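Baculoviral IAP repeat-containing protein 2 (Homo sapiens, PDB 3M1D) probably restrains apoptosis as an inhibitor of apoptosis protein, its zinc-binding BIR1 domain serving in recruitment to TRAF2. Local coordinates at residues Gly25-Ser29 and Trp59-Asp63. Residues are numbered along the deposited sequence; the frame is centred on the assembly and turned at random.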
ATOM      1  N   GLY A  25      -0.896  -5.030  15.488  1.00 35.91           N
ATOM      2  CA  GLY A  25       0.543  -5.103  15.684  1.00 36.92           C
ATOM      3  C   GLY A  25       1.440  -4.935  14.465  1.00 37.33           C
ATOM      4  O   GLY A  25       2.651  -5.129  14.564  1.00 37.24           O
ATOM      5  N   VAL A  26       0.875  -4.569  13.317  1.00 33.10           N
ATOM      6  CA  VAL A  26       1.681  -4.430  12.108  1.00 31.71           C
ATOM      7  C   VAL A  26       2.625  -3.227  12.189  1.00 34.39           C
ATOM      8  O   VAL A  26       2.202  -2.116  12.493  1.00 31.45           O
ATOM      9  CB  VAL A  26       0.806  -4.369  10.849  1.00 35.90           C
ATOM     10  CG1 VAL A  26       1.676  -4.234   9.605  1.00 30.94           C
ATOM     11  CG2 VAL A  26      -0.065  -5.627  10.773  1.00 30.18           C
ATOM     12  N   PRO A  27       3.917  -3.460  11.929  1.00 35.63           N
ATOM     13  CA  PRO A  27       4.985  -2.481  12.165  1.00 40.23           C
ATOM     14  C   PRO A  27       5.178  -1.484  11.030  1.00 35.01           C
ATOM     15  O   PRO A  27       6.272  -0.950  10.895  1.00 35.12           O
ATOM     16  CB  PRO A  27       6.248  -3.350  12.277  1.00 32.67           C
ATOM     17  CG  PRO A  27       5.810  -4.775  12.034  1.00 37.20           C
ATOM     18  CD  PRO A  27       4.448  -4.743  11.449  1.00 35.05           C
ATOM     19  N   VAL A  28       4.157  -1.261  10.216  1.00 36.58           N
ATOM     20  CA  VAL A  28       4.217  -0.209   9.210  1.00 32.78           C
ATOM     21  C   VAL A  28       2.907   0.574   9.257  1.00 31.53           C
ATOM     22  O   VAL A  28       1.847  -0.008   9.471  1.00 35.32           O
ATOM     23  CB  VAL A  28       4.489  -0.761   7.788  1.00 33.85           C
ATOM     24  CG1 VAL A  28       5.752  -1.636   7.775  1.00 31.55           C
ATOM     25  CG2 VAL A  28       3.290  -1.525   7.270  1.00 34.54           C
ATOM     26  N   SER A  29       2.981   1.889   9.087  1.00 25.98           N
ATOM     27  CA  SER A  29       1.792   2.721   9.189  1.00 30.87           C
ATOM     28  C   SER A  29       0.825   2.503   8.024  1.00 29.19           C
ATOM     29  O   SER A  29       1.233   2.255   6.885  1.00 26.21           O
ATOM     30  CB  SER A  29       2.148   4.204   9.325  1.00 29.32           C
ATOM     31  OG  SER A  29       2.459   4.784   8.075  1.00 31.71           O
ATOM     32  N   TRP A  59       4.607  -7.672   6.677  1.00 24.27           N
ATOM     33  CA  TRP A  59       5.326  -6.408   6.794  1.00 28.96           C
ATOM     34  C   TRP A  59       6.258  -6.412   8.006  1.00 31.88           C
ATOM     35  O   TRP A  59       5.867  -6.843   9.093  1.00 26.77           O
ATOM     36  CB  TRP A  59       4.326  -5.247   6.888  1.00 24.08           C
ATOM     37  CG  TRP A  59       3.602  -5.034   5.592  1.00 29.34           C
ATOM     38  CD1 TRP A  59       2.376  -5.531   5.241  1.00 27.01           C
ATOM     39  CD2 TRP A  59       4.085  -4.310   4.454  1.00 26.13           C
ATOM     40  NE1 TRP A  59       2.061  -5.145   3.954  1.00 22.84           N
ATOM     41  CE2 TRP A  59       3.094  -4.399   3.450  1.00 26.71           C
ATOM     42  CE3 TRP A  59       5.254  -3.590   4.186  1.00 24.72           C
ATOM     43  CZ2 TRP A  59       3.240  -3.793   2.208  1.00 20.75           C
ATOM     44  CZ3 TRP A  59       5.396  -2.996   2.948  1.00 23.23           C
ATOM     45  CH2 TRP A  59       4.395  -3.093   1.978  1.00 22.85           C
ATOM     46  N   LYS A  60       7.489  -5.943   7.801  1.00 28.47           N
ATOM     47  CA  LYS A  60       8.505  -5.916   8.848  1.00 29.03           C
ATOM     48  C   LYS A  60       8.838  -4.489   9.250  1.00 33.24           C
ATOM     49  O   LYS A  60       8.706  -3.561   8.453  1.00 25.11           O
ATOM     50  CB  LYS A  60       9.796  -6.596   8.378  1.00 33.10           C
ATOM     51  CG  LYS A  60       9.646  -8.040   7.940  1.00 38.69           C
ATOM     52  CD  LYS A  60       9.135  -8.910   9.074  1.00 35.01           C
ATOM     53  CE  LYS A  60       9.377 -10.386   8.776  1.00 46.55           C
ATOM     54  NZ  LYS A  60       8.555 -11.266   9.664  1.00 52.30           N
ATOM     55  N   LEU A  61       9.291  -4.317  10.488  1.00 31.55           N
ATOM     56  CA  LEU A  61       9.726  -3.005  10.952  1.00 30.25           C
ATOM     57  C   LEU A  61      10.716  -2.390   9.962  1.00 24.40           C
ATOM     58  O   LEU A  61      11.694  -3.028   9.578  1.00 27.43           O
ATOM     59  CB  LEU A  61      10.384  -3.146  12.318  1.00 33.47           C
ATOM     60  CG  LEU A  61      10.801  -1.882  13.054  1.00 30.08           C
ATOM     61  CD1 LEU A  61       9.627  -0.950  13.215  1.00 30.21           C
ATOM     62  CD2 LEU A  61      11.379  -2.273  14.417  1.00 40.17           C
ATOM     63  N   GLY A  62      10.458  -1.155   9.542  1.00 30.97           N
ATOM     64  CA  GLY A  62      11.374  -0.449   8.660  1.00 27.11           C
ATOM     65  C   GLY A  62      11.109  -0.670   7.179  1.00 31.80           C
ATOM     66  O   GLY A  62      11.748  -0.050   6.330  1.00 30.00           O
ATOM     67  N   ASP A  63      10.167  -1.550   6.857  1.00 26.94           N
ATOM     68  CA  ASP A  63       9.819  -1.800   5.456  1.00 26.37           C
ATOM     69  C   ASP A  63       9.244  -0.554   4.803  1.00 23.64           C
ATOM     70  O   ASP A  63       8.392   0.125   5.375  1.00 24.08           O
ATOM     71  CB  ASP A  63       8.792  -2.925   5.346  1.00 28.60           C
ATOM     72  CG  ASP A  63       9.430  -4.293   5.288  1.00 30.97           C
ATOM     73  OD1 ASP A  63      10.668  -4.375   5.121  1.00 32.26           O
ATOM     74  OD2 ASP A  63       8.686  -5.287   5.404  1.00 30.66           O
TER
HETATM   75  O   HOH W   1       8.188   0.561  10.066  1.00 33.48           O
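V28 points its side chain at W59 and at the turn that follows. From CB the two methyls part company: chi1 of -54° turns CG1 back beside the backbone N, toward the turn, and leaves CG2 for the tryptophan. V28 CG2 packs obliquely against the base of that side chain, 3.9 Å from W59 CB, with W59 CG equally near. CG1 rests against the turn: V28 CG1 lies 3.6 Å from K60 O and 4.1 Å from D63 CB, which itself sits at the indole edge in the ring plane. That turn, K60 to D63, is a type II beta turn closed by D63 N to K60 O; D63 OD2 also takes the K60 N-H at 2.8 Å, from above the carboxylate plane, and pairs with K68. In this BIR domain the contact joins the loop before helix 30-35 to the one leading into helix 65-72, which carries the zinc ligand H69; V28 and W59 both rest on L33. Farther out, P27 lays its ring along the W59-L61 backbone, P27 CD 3.5 Å from W59 O and P27 CB 3.7 Å from L61 N. One water bridges the loops, donating to P27 O at 2.6 Å and accepting from G62 N at 2.9 Å.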